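Local atomic coordinates of UDP-glucose:anthocyanidin 3-O-glucosyltransferase (Clitoria ternatea, PDB entry 4REL), a protein that belongs to the plant glycosyltransferases of the GT-B fold, with two Rossmann-like domains facing each other across a cleft. Residues 16-21 with 46-51. Sequence-based numbering, arbitrary orientation.
Sequences SHLPPL and NAFLFT. With KMP (3,5,7-trihydroxy-2-(4-hydroxyphenyl)-4H-chromen-4-one), chain B.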
ATOM      1  N   SER A  16      -3.804  -2.155  -5.835  1.00 13.06           N
ATOM      2  CA  SER A  16      -3.504  -2.091  -4.407  1.00 19.71           C
ATOM      3  C   SER A  16      -4.238  -0.978  -3.671  1.00 16.65           C
ATOM      4  O   SER A  16      -4.315  -0.984  -2.443  1.00 17.09           O
ATOM      5  CB  SER A  16      -1.996  -1.927  -4.200  1.00 33.29           C
ATOM      6  OG  SER A  16      -1.544  -0.700  -4.753  1.00 39.76           O
ATOM      7  N   HIS A  17      -4.767  -0.011  -4.411  1.00 10.81           N
ATOM      8  CA  HIS A  17      -5.530   1.058  -3.770  1.00  9.82           C
ATOM      9  C   HIS A  17      -6.970   0.675  -3.457  1.00  8.97           C
ATOM     10  O   HIS A  17      -7.640   1.375  -2.705  1.00 10.98           O
ATOM     11  CB  HIS A  17      -5.522   2.310  -4.639  1.00  8.36           C
ATOM     12  CG  HIS A  17      -4.182   2.968  -4.713  1.00 11.67           C
ATOM     13  ND1 HIS A  17      -3.922   4.180  -4.123  1.00  8.44           N
ATOM     14  CD2 HIS A  17      -3.024   2.559  -5.287  1.00 14.76           C
ATOM     15  CE1 HIS A  17      -2.656   4.510  -4.350  1.00  9.70           C
ATOM     16  NE2 HIS A  17      -2.092   3.539  -5.040  1.00  9.17           N
ATOM     17  N   LEU A  18      -7.439  -0.425  -4.034  1.00  9.52           N
ATOM     18  CA  LEU A  18      -8.854  -0.777  -3.947  1.00 11.02           C
ATOM     19  C   LEU A  18      -9.280  -1.459  -2.634  1.00 11.25           C
ATOM     20  O   LEU A  18     -10.199  -0.975  -1.959  1.00 11.94           O
ATOM     21  CB  LEU A  18      -9.295  -1.564  -5.191  1.00 10.09           C
ATOM     22  CG  LEU A  18      -9.312  -0.686  -6.448  1.00 11.95           C
ATOM     23  CD1 LEU A  18      -9.225  -1.520  -7.726  1.00 12.94           C
ATOM     24  CD2 LEU A  18     -10.576   0.185  -6.439  1.00 11.45           C
ATOM     25  N   PRO A  19      -8.625  -2.570  -2.251  1.00  9.67           N
ATOM     26  CA  PRO A  19      -9.079  -3.162  -0.985  1.00 13.53           C
ATOM     27  C   PRO A  19      -8.995  -2.247   0.265  1.00  9.76           C
ATOM     28  O   PRO A  19      -9.935  -2.275   1.064  1.00 11.49           O
ATOM     29  CB  PRO A  19      -8.187  -4.403  -0.834  1.00 14.59           C
ATOM     30  CG  PRO A  19      -7.792  -4.752  -2.240  1.00 13.27           C
ATOM     31  CD  PRO A  19      -7.627  -3.423  -2.932  1.00 11.19           C
ATOM     32  N   PRO A  20      -7.913  -1.452   0.439  1.00  9.64           N
ATOM     33  CA  PRO A  20      -7.894  -0.635   1.664  1.00  9.83           C
ATOM     34  C   PRO A  20      -9.042   0.372   1.756  1.00  9.53           C
ATOM     35  O   PRO A  20      -9.533   0.635   2.864  1.00 11.27           O
ATOM     36  CB  PRO A  20      -6.558   0.118   1.576  1.00  9.31           C
ATOM     37  CG  PRO A  20      -5.713  -0.693   0.651  1.00 17.45           C
ATOM     38  CD  PRO A  20      -6.652  -1.332  -0.324  1.00 12.51           C
ATOM     39  N   LEU A  21      -9.483   0.924   0.629  1.00  8.09           N
ATOM     40  CA  LEU A  21     -10.568   1.898   0.695  1.00  9.19           C
ATOM     41  C   LEU A  21     -11.907   1.193   0.910  1.00  7.90           C
ATOM     42  O   LEU A  21     -12.757   1.689   1.652  1.00  8.33           O
ATOM     43  CB  LEU A  21     -10.590   2.794  -0.546  1.00  7.07           C
ATOM     44  CG  LEU A  21     -11.591   3.952  -0.476  1.00  6.76           C
ATOM     45  CD1 LEU A  21     -11.401   4.766   0.796  1.00  5.78           C
ATOM     46  CD2 LEU A  21     -11.419   4.822  -1.709  1.00  9.43           C
ATOM     47  N   ASN A  46     -14.387  -2.074 -10.396  1.00 12.57           N
ATOM     48  CA  ASN A  46     -15.560  -2.663  -9.759  1.00 12.68           C
ATOM     49  C   ASN A  46     -15.540  -4.182  -9.914  1.00 14.38           C
ATOM     50  O   ASN A  46     -15.877  -4.909  -8.983  1.00 15.42           O
ATOM     51  CB  ASN A  46     -16.859  -2.055 -10.296  1.00 12.85           C
ATOM     52  CG  ASN A  46     -17.076  -0.620  -9.823  1.00 14.61           C
ATOM     53  OD1 ASN A  46     -16.447  -0.162  -8.869  1.00 15.17           O
ATOM     54  ND2 ASN A  46     -17.993   0.084 -10.479  1.00 14.40           N
ATOM     55  N   ALA A  47     -15.109  -4.665 -11.074  1.00 14.75           N
ATOM     56  CA  ALA A  47     -14.984  -6.111 -11.268  1.00 18.06           C
ATOM     57  C   ALA A  47     -13.989  -6.691 -10.266  1.00 19.19           C
ATOM     58  O   ALA A  47     -14.230  -7.738  -9.656  1.00 18.44           O
ATOM     59  CB  ALA A  47     -14.543  -6.419 -12.684  1.00 18.41           C
ATOM     60  N   PHE A  48     -12.874  -5.990 -10.098  1.00 19.11           N
ATOM     61  CA  PHE A  48     -11.812  -6.408  -9.191  1.00 15.42           C
ATOM     62  C   PHE A  48     -12.294  -6.559  -7.750  1.00 20.85           C
ATOM     63  O   PHE A  48     -11.971  -7.545  -7.093  1.00 18.91           O
ATOM     64  CB  PHE A  48     -10.645  -5.422  -9.257  1.00 19.58           C
ATOM     65  CG  PHE A  48      -9.468  -5.814  -8.415  1.00 20.50           C
ATOM     66  CD1 PHE A  48      -8.569  -6.772  -8.861  1.00 25.97           C
ATOM     67  CD2 PHE A  48      -9.249  -5.213  -7.191  1.00 21.25           C
ATOM     68  CE1 PHE A  48      -7.470  -7.123  -8.094  1.00 27.97           C
ATOM     69  CE2 PHE A  48      -8.157  -5.562  -6.418  1.00 22.17           C
ATOM     70  CZ  PHE A  48      -7.266  -6.516  -6.870  1.00 26.41           C
ATOM     71  N   LEU A  49     -13.081  -5.600  -7.267  1.00 18.89           N
ATOM     72  CA  LEU A  49     -13.538  -5.615  -5.876  1.00 16.15           C
ATOM     73  C   LEU A  49     -14.804  -6.411  -5.617  1.00 18.24           C
ATOM     74  O   LEU A  49     -14.914  -7.073  -4.593  1.00 20.89           O
ATOM     75  CB  LEU A  49     -13.782  -4.193  -5.352  1.00 13.95           C
ATOM     76  CG  LEU A  49     -12.580  -3.390  -4.864  1.00 17.28           C
ATOM     77  CD1 LEU A  49     -13.053  -2.007  -4.414  1.00 12.93           C
ATOM     78  CD2 LEU A  49     -11.826  -4.105  -3.738  1.00 15.69           C
ATOM     79  N   PHE A  50     -15.768  -6.336  -6.525  1.00 14.63           N
ATOM     80  CA  PHE A  50     -17.123  -6.749  -6.174  1.00 17.55           C
ATOM     81  C   PHE A  50     -17.646  -8.019  -6.845  1.00 22.60           C
ATOM     82  O   PHE A  50     -18.796  -8.396  -6.641  1.00 27.92           O
ATOM     83  CB  PHE A  50     -18.092  -5.587  -6.405  1.00 14.51           C
ATOM     84  CG  PHE A  50     -17.733  -4.345  -5.634  1.00 13.92           C
ATOM     85  CD1 PHE A  50     -17.861  -4.316  -4.254  1.00 15.57           C
ATOM     86  CD2 PHE A  50     -17.255  -3.213  -6.285  1.00 14.57           C
ATOM     87  CE1 PHE A  50     -17.526  -3.181  -3.534  1.00 13.19           C
ATOM     88  CE2 PHE A  50     -16.921  -2.075  -5.572  1.00 14.21           C
ATOM     89  CZ  PHE A  50     -17.059  -2.055  -4.199  1.00 12.61           C
ATOM     90  N   THR A  51     -16.813  -8.682  -7.631  1.00 25.87           N
ATOM     91  CA  THR A  51     -17.271  -9.886  -8.320  1.00 29.71           C
ATOM     92  C   THR A  51     -17.722 -10.988  -7.353  1.00 31.79           C
ATOM     93  O   THR A  51     -18.858 -11.459  -7.425  1.00 37.65           O
ATOM     94  CB  THR A  51     -16.200 -10.424  -9.294  1.00 32.41           C
ATOM     95  OG1 THR A  51     -16.046  -9.500 -10.380  1.00 32.02           O
ATOM     96  CG2 THR A  51     -16.605 -11.781  -9.848  1.00 33.12           C
TER
HETATM   97  C1  KMP B1001       4.830   7.429  -5.352  1.00 19.06           C
HETATM   98  C2  KMP B1001       3.892   6.646  -4.700  1.00 21.94           C
HETATM   99  C3  KMP B1001       3.079   5.700  -5.493  1.00 18.97           C
HETATM  100  C4  KMP B1001       3.291   5.612  -6.952  1.00 20.39           C
HETATM  101  C5  KMP B1001       4.252   6.442  -7.516  1.00 19.25           C
HETATM  102  C6  KMP B1001       5.000   7.325  -6.731  1.00 19.88           C
HETATM  103  C9  KMP B1001       2.063   4.835  -4.849  1.00 24.66           C
HETATM  104  C10 KMP B1001       1.291   3.918  -5.719  1.00 23.50           C
HETATM  105  C11 KMP B1001       1.580   3.910  -7.191  1.00 23.32           C
HETATM  106  C14 KMP B1001       0.851   3.014  -8.142  1.00 25.63           C
HETATM  107  C15 KMP B1001      -0.311   2.334  -7.782  1.00 29.35           C
HETATM  108  C16 KMP B1001      -0.957   1.510  -8.690  1.00 32.35           C
HETATM  109  C17 KMP B1001      -0.444   1.354  -9.968  1.00 33.15           C
HETATM  110  C18 KMP B1001       0.712   2.029 -10.338  1.00 32.06           C
HETATM  111  C19 KMP B1001       1.354   2.857  -9.428  1.00 27.69           C
HETATM  112  O12 KMP B1001       2.550   4.741  -7.717  1.00 22.88           O
HETATM  113  O13 KMP B1001       1.871   4.889  -3.611  1.00 26.23           O
HETATM  114  O24 KMP B1001      -1.081   0.539 -10.856  1.00 37.97           O
HETATM  115  O27 KMP B1001       0.361   3.111  -5.139  1.00 23.83           O
HETATM  116  O29 KMP B1001       5.928   8.114  -7.339  1.00 21.39           O
HETATM  117  O30 KMP B1001       3.709   6.732  -3.354  1.00 26.17           O
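Leu18 lies against both Leu49 and Phe48, and from this one residue most of the contact between 16-21 and 46-51 can be understood. Three carbons of Leu18 touch the neighbouring helix; CG, anti to the carbonyl carbon (chi1 -69°), is the branch point from which the two methyls part, one to each partner. Its CB sits 3.8 Å from Leu49 CG, and CD2 of Leu18 reaches Leu49 CD1 at 3.9 Å. The other branch, CD1, turns to the aromatic neighbour and meets Phe48 CD2 at 3.7 Å, an oblique approach to the ring. Leu49 also uses both of its methyls: while CD1 is occupied with Leu18, CD2 rests on the backbone where Leu18 passes into Pro19, 3.8 Å from Pro19 N. Beyond Leu18 the Phe48 ring turns its edge to the proline, CE2 lying 4.1 Å from Pro19 CD near the ring plane.

This is helix-to-helix packing in the domain built on the seven-stranded parallel sheet: the N-terminal part of helix 18-31, which follows strand 6-10, meets the C-terminal part of helix 43-50, which follows strand 36-42. Leu49 additionally touches Leu22 one turn further on, and Leu18 is backed by Pro11.

Next to Leu18 in sequence, His17 faces the ligand pocket. Its NE2 makes a very short hydrogen bond, 2.5 Å, to O27 of KMP, while ND1 is hydrogen-bonded to Asp114; the two bonds together would hold the imidazole in its rotation.

No hydrogen bond joins the two segments, so their association rests on apolar contact, grading from the buried leucine pair to the more exposed Phe48 and Pro19; the directional bond to the ligand is made by the adjoining His17, beside this apolar contact, with Asp181 bonding KMP as well.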